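PDB 1TZ7: 4-alpha-glucanotransferase from Aquifex aeolicus, which is an amylomaltase, also called disproportionating enzyme or D-enzyme, built around an eight-stranded parallel beta/alpha barrel of the kind found in the alpha-amylase superfamily. Local coordinates for residues Leu83-Tyr88 with Ser149-Asp154; Glu361-Arg366 with Glu385-Pro390; Leu227-Ser232 with Arg309-Tyr314. One frame throughout, in Å; residues are numbered along the deposited sequence.

In the fold
The three contacts lie within one family region and are spread round a parallel beta/alpha barrel. Along the chain interaction 1 closes before interaction 3 opens, and interaction 3 closes before interaction 2. Interaction 3 occupies the middle: its centre is about 20 Å from that of interaction 1, which it touches through Leu83 against Pro231, and about 19 Å from that of interaction 2, which it touches through Arg309 and Glu312 against helix 360-368. Interactions 1 and 2 have centres about 35 Å apart, on opposite sides of the chain's centre. Loops following barrel strands 60-62, 222-227, 302-305 and 373-376 supply one or both sides of each contact; packing passes from the loop at Leu83 to that at Pro231, and from Arg309 and Glu312 to helix 360-368.

Interaction 1 (Leu83-Tyr88 with Ser149-Asp154); sequences LFAGNY and SYWLRD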
loop_
_atom_site.group_PDB
_atom_site.type_symbol
_atom_site.label_atom_id
_atom_site.label_comp_id
_atom_site.label_asym_id
_atom_site.label_seq_id
_atom_site.Cartn_x
_atom_site.Cartn_y
_atom_site.Cartn_z
ATOM N N LEU A 83 -2.711 -5.902 -9.104
ATOM C CA LEU A 83 -1.917 -4.727 -8.727
ATOM C C LEU A 83 -2.542 -3.441 -9.261
ATOM O O LEU A 83 -2.054 -2.347 -8.985
ATOM C CB LEU A 83 -0.480 -4.859 -9.261
ATOM C CG LEU A 83 0.330 -6.030 -8.708
ATOM C CD1 LEU A 83 1.633 -6.192 -9.478
ATOM C CD2 LEU A 83 0.604 -5.839 -7.213
ATOM N N PHE A 84 -3.618 -3.578 -10.027
ATOM C CA PHE A 84 -4.245 -2.435 -10.687
ATOM C C PHE A 84 -5.609 -2.092 -10.068
ATOM O O PHE A 84 -5.957 -0.922 -9.925
ATOM C CB PHE A 84 -4.404 -2.718 -12.184
ATOM C CG PHE A 84 -3.114 -2.673 -12.944
ATOM C CD1 PHE A 84 -2.239 -3.756 -12.921
ATOM C CD2 PHE A 84 -2.761 -1.542 -13.681
ATOM C CE1 PHE A 84 -1.034 -3.714 -13.625
ATOM C CE2 PHE A 84 -1.557 -1.499 -14.385
ATOM C CZ PHE A 84 -0.696 -2.587 -14.355
ATOM N N ALA A 85 -6.364 -3.116 -9.696
ATOM C CA ALA A 85 -7.751 -2.933 -9.271
ATOM C C ALA A 85 -7.829 -2.273 -7.888
ATOM O O ALA A 85 -6.855 -2.254 -7.143
ATOM C CB ALA A 85 -8.475 -4.268 -9.258
ATOM N N GLY A 86 -9.001 -1.735 -7.566
ATOM C CA GLY A 86 -9.279 -1.224 -6.242
ATOM C C GLY A 86 -10.042 -2.223 -5.380
ATOM O O GLY A 86 -10.670 -3.153 -5.889
ATOM N N ASN A 87 -9.985 -2.013 -4.070
ATOM C CA ASN A 87 -10.550 -2.941 -3.090
ATOM C C ASN A 87 -11.996 -2.550 -2.753
ATOM O O ASN A 87 -12.240 -1.480 -2.197
ATOM C CB ASN A 87 -9.686 -2.911 -1.815
ATOM C CG ASN A 87 -9.955 -4.080 -0.890
ATOM O OD1 ASN A 87 -10.738 -4.987 -1.209
ATOM N ND2 ASN A 87 -9.305 -4.067 0.272
ATOM N N TYR A 88 -12.951 -3.424 -3.087
ATOM C CA TYR A 88 -14.372 -3.049 -3.067
ATOM C C TYR A 88 -14.916 -2.815 -1.643
ATOM O O TYR A 88 -15.929 -2.142 -1.470
ATOM C CB TYR A 88 -15.231 -4.096 -3.813
ATOM C CG TYR A 88 -15.484 -5.402 -3.051
ATOM C CD1 TYR A 88 -16.561 -5.525 -2.169
ATOM C CD2 TYR A 88 -14.661 -6.513 -3.239
ATOM C CE1 TYR A 88 -16.801 -6.718 -1.482
ATOM C CE2 TYR A 88 -14.890 -7.712 -2.556
ATOM C CZ TYR A 88 -15.961 -7.807 -1.681
ATOM O OH TYR A 88 -16.193 -8.990 -1.007
ATOM N N SER A 149 -8.622 0.252 -20.269
ATOM C CA SER A 149 -8.634 -0.928 -21.148
ATOM C C SER A 149 -7.416 -1.835 -20.927
ATOM O O SER A 149 -7.498 -3.051 -21.104
ATOM C CB SER A 149 -8.680 -0.490 -22.616
ATOM O OG SER A 149 -7.573 0.343 -22.934
ATOM N N TYR A 150 -6.296 -1.233 -20.547
ATOM C CA TYR A 150 -5.026 -1.948 -20.447
ATOM C C TYR A 150 -5.016 -3.023 -19.318
ATOM O O TYR A 150 -4.233 -3.970 -19.374
ATOM C CB TYR A 150 -3.851 -0.948 -20.251
ATOM C CG TYR A 150 -4.066 0.056 -19.132
ATOM C CD1 TYR A 150 -3.469 -0.120 -17.895
ATOM C CD2 TYR A 150 -4.872 1.187 -19.320
ATOM C CE1 TYR A 150 -3.661 0.795 -16.864
ATOM C CE2 TYR A 150 -5.072 2.106 -18.292
ATOM C CZ TYR A 150 -4.466 1.901 -17.069
ATOM O OH TYR A 150 -4.658 2.806 -16.038
ATOM N N TRP A 151 -5.887 -2.867 -18.307
ATOM C CA TRP A 151 -5.943 -3.839 -17.185
ATOM C C TRP A 151 -7.361 -4.383 -16.885
ATOM O O TRP A 151 -7.504 -5.514 -16.421
ATOM C CB TRP A 151 -5.344 -3.231 -15.912
ATOM C CG TRP A 151 -6.184 -2.148 -15.297
ATOM C CD1 TRP A 151 -6.118 -0.815 -15.565
ATOM C CD2 TRP A 151 -7.208 -2.304 -14.307
ATOM N NE1 TRP A 151 -7.038 -0.130 -14.809
ATOM C CE2 TRP A 151 -7.721 -1.021 -14.026
ATOM C CE3 TRP A 151 -7.748 -3.400 -13.628
ATOM C CZ2 TRP A 151 -8.742 -0.807 -13.102
ATOM C CZ3 TRP A 151 -8.767 -3.181 -12.707
ATOM C CH2 TRP A 151 -9.248 -1.898 -12.456
ATOM N N LEU A 152 -8.391 -3.578 -17.143
ATOM C CA LEU A 152 -9.724 -3.843 -16.581
ATOM C C LEU A 152 -10.496 -4.914 -17.360
ATOM O O LEU A 152 -11.246 -5.679 -16.775
ATOM C CB LEU A 152 -10.544 -2.558 -16.511
ATOM C CG LEU A 152 -11.968 -2.698 -15.952
ATOM C CD1 LEU A 152 -11.973 -3.366 -14.576
ATOM C CD2 LEU A 152 -12.643 -1.342 -15.888
ATOM N N ARG A 153 -10.309 -4.957 -18.680
ATOM C CA ARG A 153 -10.885 -6.032 -19.496
ATOM C C ARG A 153 -10.413 -7.382 -18.984
ATOM O O ARG A 153 -11.196 -8.322 -18.866
ATOM C CB ARG A 153 -10.489 -5.871 -20.971
ATOM C CG ARG A 153 -11.186 -4.720 -21.682
ATOM C CD ARG A 153 -10.376 -4.117 -22.839
ATOM N NE ARG A 153 -11.216 -3.785 -23.991
ATOM C CZ ARG A 153 -12.052 -2.742 -24.045
ATOM N NH1 ARG A 153 -12.773 -2.527 -25.140
ATOM N NH2 ARG A 153 -12.170 -1.916 -23.010
ATOM N N ASP A 154 -9.124 -7.467 -18.676
ATOM C CA ASP A 154 -8.522 -8.700 -18.215
ATOM C C ASP A 154 -8.947 -9.028 -16.787
ATOM O O ASP A 154 -9.153 -10.183 -16.454
ATOM C CB ASP A 154 -6.999 -8.607 -18.296
ATOM C CG ASP A 154 -6.487 -8.689 -19.717
ATOM O OD1 ASP A 154 -5.637 -7.861 -20.096
ATOM O OD2 ASP A 154 -6.879 -9.544 -20.523
#
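Phe84 and Trp151 meet with different first torsions: Phe84 CG stands anti to its carbonyl carbon (chi1 -73°), whereas Trp151 CG is held between backbone N and carbonyl carbon (chi1 70°). The two side chains then run past each other in opposite directions, each presenting its CB to the other's ring. Phe84 CB lies over one face of the indole, 3.9 Å from the centroid of the five-membered ring of Trp151, a CH-pi contact whose closest atom is Trp151 CD2. The reciprocal approach is less central, with Trp151 CB 4.2 Å from the centroid of the Phe84 ring. Although the ring planes are only 21° apart, the Phe84 ring and the five-membered ring of Trp151 have centroids separated by 5.3 Å; they are slid so far that they hardly overlap, and the CB groups provide the closer packing.

Farther along the indole, Ala85 packs its CB against Trp151 CZ3 at 3.6 Å, extending the apolar surface to the six-membered ring. Leu152 CB covers the face opposite Phe84, so the indole is held between the loop and its own helix. Tyr150 adds a marginal contact: its CE1 stands 4.0 Å from Phe84 CE2, which reaches the tyrosine ring at its edge. The tyrosine hydroxyl is hydrogen-bonded to His295 ND1, while Phe84 O bonds the same imidazole at NE2.

The contact thus joins the loop between strand 60-62 and helix 94-98 to helix 149-165. His295 on helix 287-297 bridges both segments and meets Trp151 edge-to-face, while Gln202 of helix 192-218 packs on Ala85 and Trp151.

Interaction 2 (Glu361-Arg366 with Glu385-Pro390); sequences EVRYLR and ESEHLP
Arg363 and Glu387 form a salt bridge through one nitrogen, with Arg363 NH1 lying 3.4 Å from Glu387 OE1. The other carboxylate oxygen is more remote, Glu387 OE2 being 3.8 Å from Arg363 NH1, and the guanidinium and carboxylate planes are turned 49° apart. This geometry excludes a coplanar, two-pronged pairing. The two chains approach obliquely: Arg363 bends at chi3 (-114°), while Glu387 extends beyond CG and carries its carboxylate across to the helix.

In the next shell, Asp360 OD2 forms a salt bridge with Arg363 NE, so a second carboxylate engages the same guanidinium. Arg366, one turn along the helix, places its NH2 5.4 Å from Glu387 OE2, too far for contact, and has its own salt bridge from NE to Asp354. Glu387 itself sits in a type I beta turn from Ser386 to Leu389. An ST turn reinforces that bend: His388 N donates to Ser386 OG at 3.0 Å. Separately, His388 ND1 is hydrogen-bonded to Val376 N, tying the turn to strand 373-376.

With just 61 Å² buried between helix 360-368 and the loop, the link is chiefly electrostatic. Arg366 and the weak, long ion pair from Glu387 OE2 to Arg375 NE put further positive charge near the carboxylate, which would probably favour its ionised form.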
loop_
_atom_site.group_PDB
_atom_site.type_symbol
_atom_site.label_atom_id
_atom_site.label_comp_id
_atom_site.label_asym_id
_atom_site.label_seq_id
_atom_site.Cartn_x
_atom_site.Cartn_y
_atom_site.Cartn_z
ATOM N N GLU A 361 25.527 -0.718 -3.045
ATOM C CA GLU A 361 24.998 -0.847 -4.404
ATOM C C GLU A 361 23.583 -0.309 -4.475
ATOM O O GLU A 361 23.231 0.395 -5.417
ATOM C CB GLU A 361 25.004 -2.304 -4.852
ATOM C CG GLU A 361 26.384 -2.901 -5.017
ATOM C CD GLU A 361 26.675 -3.980 -3.995
ATOM O OE1 GLU A 361 26.711 -3.660 -2.786
ATOM O OE2 GLU A 361 26.866 -5.147 -4.401
ATOM N N VAL A 362 22.773 -0.643 -3.469
ATOM C CA VAL A 362 21.388 -0.180 -3.404
ATOM C C VAL A 362 21.331 1.321 -3.191
ATOM O O VAL A 362 20.557 2.012 -3.845
ATOM C CB VAL A 362 20.601 -0.880 -2.258
ATOM C CG1 VAL A 362 19.181 -0.318 -2.155
ATOM C CG2 VAL A 362 20.562 -2.390 -2.481
ATOM N N ARG A 363 22.153 1.825 -2.266
ATOM C CA ARG A 363 22.180 3.261 -1.967
ATOM C C ARG A 363 22.615 4.059 -3.201
ATOM O O ARG A 363 22.091 5.126 -3.466
ATOM C CB ARG A 363 23.123 3.551 -0.797
ATOM C CG ARG A 363 22.612 3.056 0.550
ATOM C CD ARG A 363 23.563 3.338 1.719
ATOM N NE ARG A 363 24.102 2.105 2.291
ATOM C CZ ARG A 363 23.660 1.533 3.412
ATOM N NH1 ARG A 363 22.662 2.077 4.106
ATOM N NH2 ARG A 363 24.221 0.409 3.842
ATOM N N TYR A 364 23.569 3.516 -3.955
ATOM C CA TYR A 364 24.032 4.170 -5.172
ATOM C C TYR A 364 22.943 4.235 -6.232
ATOM O O TYR A 364 22.805 5.233 -6.904
ATOM C CB TYR A 364 25.245 3.462 -5.745
ATOM C CG TYR A 364 25.870 4.215 -6.894
ATOM C CD1 TYR A 364 26.599 5.377 -6.670
ATOM C CD2 TYR A 364 25.715 3.778 -8.210
ATOM C CE1 TYR A 364 27.170 6.082 -7.720
ATOM C CE2 TYR A 364 26.283 4.477 -9.269
ATOM C CZ TYR A 364 27.011 5.631 -9.013
ATOM O OH TYR A 364 27.579 6.333 -10.048
ATOM N N LEU A 365 22.175 3.154 -6.376
ATOM C CA LEU A 365 21.053 3.137 -7.324
ATOM C C LEU A 365 20.039 4.200 -6.948
ATOM O O LEU A 365 19.613 4.978 -7.783
ATOM C CB LEU A 365 20.380 1.759 -7.352
ATOM C CG LEU A 365 19.140 1.635 -8.256
ATOM C CD1 LEU A 365 19.522 1.784 -9.722
ATOM C CD2 LEU A 365 18.428 0.311 -8.016
ATOM N N ARG A 366 19.666 4.224 -5.674
ATOM C CA ARG A 366 18.701 5.186 -5.171
ATOM C C ARG A 366 19.162 6.625 -5.445
ATOM O O ARG A 366 18.411 7.428 -5.968
ATOM C CB ARG A 366 18.491 4.982 -3.667
ATOM C CG ARG A 366 17.259 5.678 -3.112
ATOM C CD ARG A 366 17.519 6.473 -1.856
ATOM N NE ARG A 366 18.158 5.672 -0.823
ATOM C CZ ARG A 366 19.268 6.025 -0.166
ATOM N NH1 ARG A 366 19.875 7.178 -0.434
ATOM N NH2 ARG A 366 19.773 5.220 0.763
ATOM N N GLU A 385 25.487 5.809 16.205
ATOM C CA GLU A 385 25.668 6.550 14.951
ATOM C C GLU A 385 24.661 6.103 13.879
ATOM O O GLU A 385 24.935 6.191 12.681
ATOM C CB GLU A 385 27.107 6.380 14.440
ATOM C CG GLU A 385 28.108 7.309 15.120
ATOM C CD GLU A 385 29.534 6.788 15.061
ATOM O OE1 GLU A 385 30.038 6.312 16.100
ATOM O OE2 GLU A 385 30.153 6.860 13.978
ATOM N N SER A 386 23.498 5.633 14.320
ATOM C CA SER A 386 22.449 5.185 13.403
ATOM C C SER A 386 22.106 6.269 12.386
ATOM O O SER A 386 22.026 7.455 12.723
ATOM C CB SER A 386 21.190 4.800 14.185
ATOM O OG SER A 386 20.090 4.605 13.313
ATOM N N GLU A 387 21.899 5.858 11.141
ATOM C CA GLU A 387 21.525 6.782 10.083
ATOM C C GLU A 387 20.071 7.273 10.253
ATOM O O GLU A 387 19.621 8.158 9.531
ATOM C CB GLU A 387 21.715 6.121 8.699
ATOM C CG GLU A 387 20.706 5.029 8.372
ATOM C CD GLU A 387 21.094 4.216 7.136
ATOM O OE1 GLU A 387 22.046 3.416 7.224
ATOM O OE2 GLU A 387 20.446 4.377 6.087
ATOM N N HIS A 388 19.354 6.691 11.216
ATOM C CA HIS A 388 17.978 7.076 11.480
ATOM C C HIS A 388 17.872 8.108 12.618
ATOM O O HIS A 388 16.777 8.556 12.954
ATOM C CB HIS A 388 17.141 5.847 11.820
ATOM C CG HIS A 388 17.117 4.814 10.739
ATOM N ND1 HIS A 388 15.978 4.512 10.024
ATOM C CD2 HIS A 388 18.090 4.005 10.256
ATOM C CE1 HIS A 388 16.252 3.563 9.146
ATOM N NE2 HIS A 388 17.527 3.238 9.266
ATOM N N LEU A 389 19.004 8.478 13.204
ATOM C CA LEU A 389 19.041 9.621 14.118
ATOM C C LEU A 389 18.789 10.928 13.329
ATOM O O LEU A 389 19.281 11.090 12.214
ATOM C CB LEU A 389 20.388 9.692 14.848
ATOM C CG LEU A 389 20.594 8.637 15.949
ATOM C CD1 LEU A 389 22.066 8.493 16.298
ATOM C CD2 LEU A 389 19.782 8.986 17.185
ATOM N N PRO A 390 18.009 11.837 13.909
ATOM C CA PRO A 390 17.638 13.091 13.238
ATOM C C PRO A 390 18.812 13.802 12.564
ATOM O O PRO A 390 18.686 14.239 11.421
ATOM C CB PRO A 390 17.086 13.937 14.373
ATOM C CG PRO A 390 16.540 12.953 15.342
ATOM C CD PRO A 390 17.405 11.728 15.246
#

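Interaction 3 (Leu227-Ser232 with Arg309-Tyr314); sequences LPMYPS and RGFEAY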
loop_
_atom_site.group_PDB
_atom_site.type_symbol
_atom_site.label_atom_id
_atom_site.label_comp_id
_atom_site.label_asym_id
_atom_site.label_seq_id
_atom_site.Cartn_x
_atom_site.Cartn_y
_atom_site.Cartn_z
ATOM N N LEU A 227 3.338 0.841 -3.831
ATOM C CA LEU A 227 3.442 -0.158 -4.902
ATOM C C LEU A 227 4.212 -1.365 -4.411
ATOM O O LEU A 227 5.428 -1.299 -4.245
ATOM C CB LEU A 227 4.162 0.437 -6.116
ATOM C CG LEU A 227 3.271 0.981 -7.224
ATOM C CD1 LEU A 227 2.627 2.278 -6.786
ATOM C CD2 LEU A 227 4.075 1.179 -8.507
ATOM N N PRO A 228 3.516 -2.474 -4.179
ATOM C CA PRO A 228 4.183 -3.727 -3.841
ATOM C C PRO A 228 5.141 -4.151 -4.942
ATOM O O PRO A 228 4.850 -3.936 -6.109
ATOM C CB PRO A 228 3.018 -4.724 -3.721
ATOM C CG PRO A 228 1.820 -3.886 -3.496
ATOM C CD PRO A 228 2.053 -2.620 -4.222
ATOM N N MET A 229 6.271 -4.740 -4.570
ATOM C CA MET A 229 7.255 -5.185 -5.549
ATOM C C MET A 229 6.626 -6.209 -6.483
ATOM O O MET A 229 6.786 -6.135 -7.699
ATOM C CB MET A 229 8.461 -5.797 -4.846
ATOM C CG MET A 229 9.454 -6.521 -5.780
ATOM S SD MET A 229 10.143 -5.463 -7.087
ATOM C CE MET A 229 11.232 -4.420 -6.140
ATOM N N TYR A 230 5.899 -7.156 -5.891
ATOM C CA TYR A 230 5.464 -8.378 -6.574
ATOM C C TYR A 230 3.942 -8.509 -6.489
ATOM O O TYR A 230 3.339 -8.118 -5.491
ATOM C CB TYR A 230 6.071 -9.605 -5.890
ATOM C CG TYR A 230 7.565 -9.785 -6.068
ATOM C CD1 TYR A 230 8.417 -9.814 -4.963
ATOM C CD2 TYR A 230 8.120 -9.962 -7.326
ATOM C CE1 TYR A 230 9.782 -9.995 -5.114
ATOM C CE2 TYR A 230 9.484 -10.142 -7.488
ATOM C CZ TYR A 230 10.310 -10.161 -6.375
ATOM O OH TYR A 230 11.660 -10.342 -6.531
ATOM N N PRO A 231 3.328 -9.092 -7.517
ATOM C CA PRO A 231 1.960 -9.597 -7.402
ATOM C C PRO A 231 1.957 -10.947 -6.720
ATOM O O PRO A 231 3.017 -11.567 -6.604
ATOM C CB PRO A 231 1.524 -9.742 -8.857
ATOM C CG PRO A 231 2.779 -10.067 -9.587
ATOM C CD PRO A 231 3.894 -9.335 -8.854
ATOM N N SER A 232 0.794 -11.406 -6.281
ATOM C CA SER A 232 0.650 -12.793 -5.848
ATOM C C SER A 232 0.606 -13.707 -7.074
ATOM O O SER A 232 0.252 -13.272 -8.169
ATOM C CB SER A 232 -0.619 -12.968 -5.009
ATOM O OG SER A 232 -1.780 -12.714 -5.776
ATOM N N ARG A 309 15.183 -2.352 -2.802
ATOM C CA ARG A 309 16.476 -3.003 -3.012
ATOM C C ARG A 309 16.378 -4.144 -4.045
ATOM O O ARG A 309 17.378 -4.537 -4.644
ATOM C CB ARG A 309 17.034 -3.532 -1.683
ATOM C CG ARG A 309 16.370 -4.819 -1.183
ATOM C CD ARG A 309 17.140 -6.083 -1.515
ATOM N NE ARG A 309 18.501 -6.065 -0.961
ATOM C CZ ARG A 309 19.623 -6.020 -1.698
ATOM N NH1 ARG A 309 20.804 -6.002 -1.103
ATOM N NH2 ARG A 309 19.560 -5.987 -3.026
ATOM N N GLY A 310 15.165 -4.664 -4.242
ATOM C CA GLY A 310 14.921 -5.695 -5.240
ATOM C C GLY A 310 15.195 -5.259 -6.683
ATOM O O GLY A 310 15.360 -6.098 -7.563
ATOM N N PHE A 311 15.233 -3.947 -6.922
ATOM C CA PHE A 311 15.530 -3.421 -8.258
ATOM C C PHE A 311 17.032 -3.493 -8.558
ATOM O O PHE A 311 17.443 -3.454 -9.714
ATOM C CB PHE A 311 15.034 -1.980 -8.388
ATOM C CG PHE A 311 13.528 -1.844 -8.338
ATOM C CD1 PHE A 311 12.918 -1.084 -7.349
ATOM C CD2 PHE A 311 12.725 -2.473 -9.283
ATOM C CE1 PHE A 311 11.536 -0.956 -7.301
ATOM C CE2 PHE A 311 11.344 -2.348 -9.234
ATOM C CZ PHE A 311 10.753 -1.585 -8.240
ATOM N N GLU A 312 17.842 -3.603 -7.507
ATOM C CA GLU A 312 19.281 -3.846 -7.661
ATOM C C GLU A 312 19.581 -5.341 -7.671
ATOM O O GLU A 312 20.307 -5.828 -8.527
ATOM C CB GLU A 312 20.058 -3.166 -6.522
ATOM C CG GLU A 312 21.574 -3.159 -6.719
ATOM C CD GLU A 312 22.244 -4.431 -6.206
ATOM O OE1 GLU A 312 23.231 -4.885 -6.833
ATOM O OE2 GLU A 312 21.784 -4.975 -5.182
ATOM N N ALA A 313 19.026 -6.057 -6.699
ATOM C CA ALA A 313 19.145 -7.516 -6.637
ATOM C C ALA A 313 18.046 -8.090 -5.744
ATOM O O ALA A 313 17.671 -7.484 -4.744
ATOM C CB ALA A 313 20.524 -7.916 -6.106
ATOM N N TYR A 314 17.533 -9.259 -6.114
ATOM C CA TYR A 314 16.426 -9.869 -5.383
ATOM C C TYR A 314 16.757 -11.291 -4.946
ATOM O O TYR A 314 17.521 -12.000 -5.606
ATOM C CB TYR A 314 15.152 -9.861 -6.235
ATOM C CG TYR A 314 15.218 -10.738 -7.463
ATOM C CD1 TYR A 314 14.727 -12.038 -7.438
ATOM C CD2 TYR A 314 15.763 -10.262 -8.655
ATOM C CE1 TYR A 314 14.780 -12.843 -8.560
ATOM C CE2 TYR A 314 15.822 -11.060 -9.783
ATOM C CZ TYR A 314 15.328 -12.352 -9.731
ATOM O OH TYR A 314 15.382 -13.153 -10.846
#
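The backbones approach most closely at Met229 and Gly310, whose CA atoms are 7.7 Å apart, so side chains from the 227-232 loop must span the gap. Met229 does this with its thioether, bent at chi2 (58°) and chi3 (72°) to deliver its methyl onto Phe311. Met229 CE is 3.6 Å from the centroid of the Phe311 ring and 12° off the normal, a nearly central CH-pi contact. The sulfur approaches more obliquely: Met229 SD lies 4.4 Å from the same Phe311 centroid, completing a Met-aromatic contact. The methyl also reaches the backbone, with Met229 CE 4.0 Å from Gly310 CA.

Tyr230 forms the second branch. Its OH is 3.5 Å from Tyr314 CB and close to CD1 of that residue, so the end of one tyrosine packs against the base of the other; their side chains cross at about a right angle. Met229 CG lies over the Tyr230 ring, coupling the two branches. On the other segment, the 3-10 turn ends with Arg309 O accepting from both Glu312 N and Ala313 N, while Arg309 NH2 reaches Ala313 O at 3.0 Å and makes a salt bridge to Glu312 OE2.

The contact connects the loop after barrel strand 222-227 to the passage from strand 302-305 into antiparallel strand 313-318. Phe338 of helix 334-344 meets Phe311 edge-to-face, and Phe311 also packs on Leu305 of strand 302-305 and Leu365 of helix 360-368.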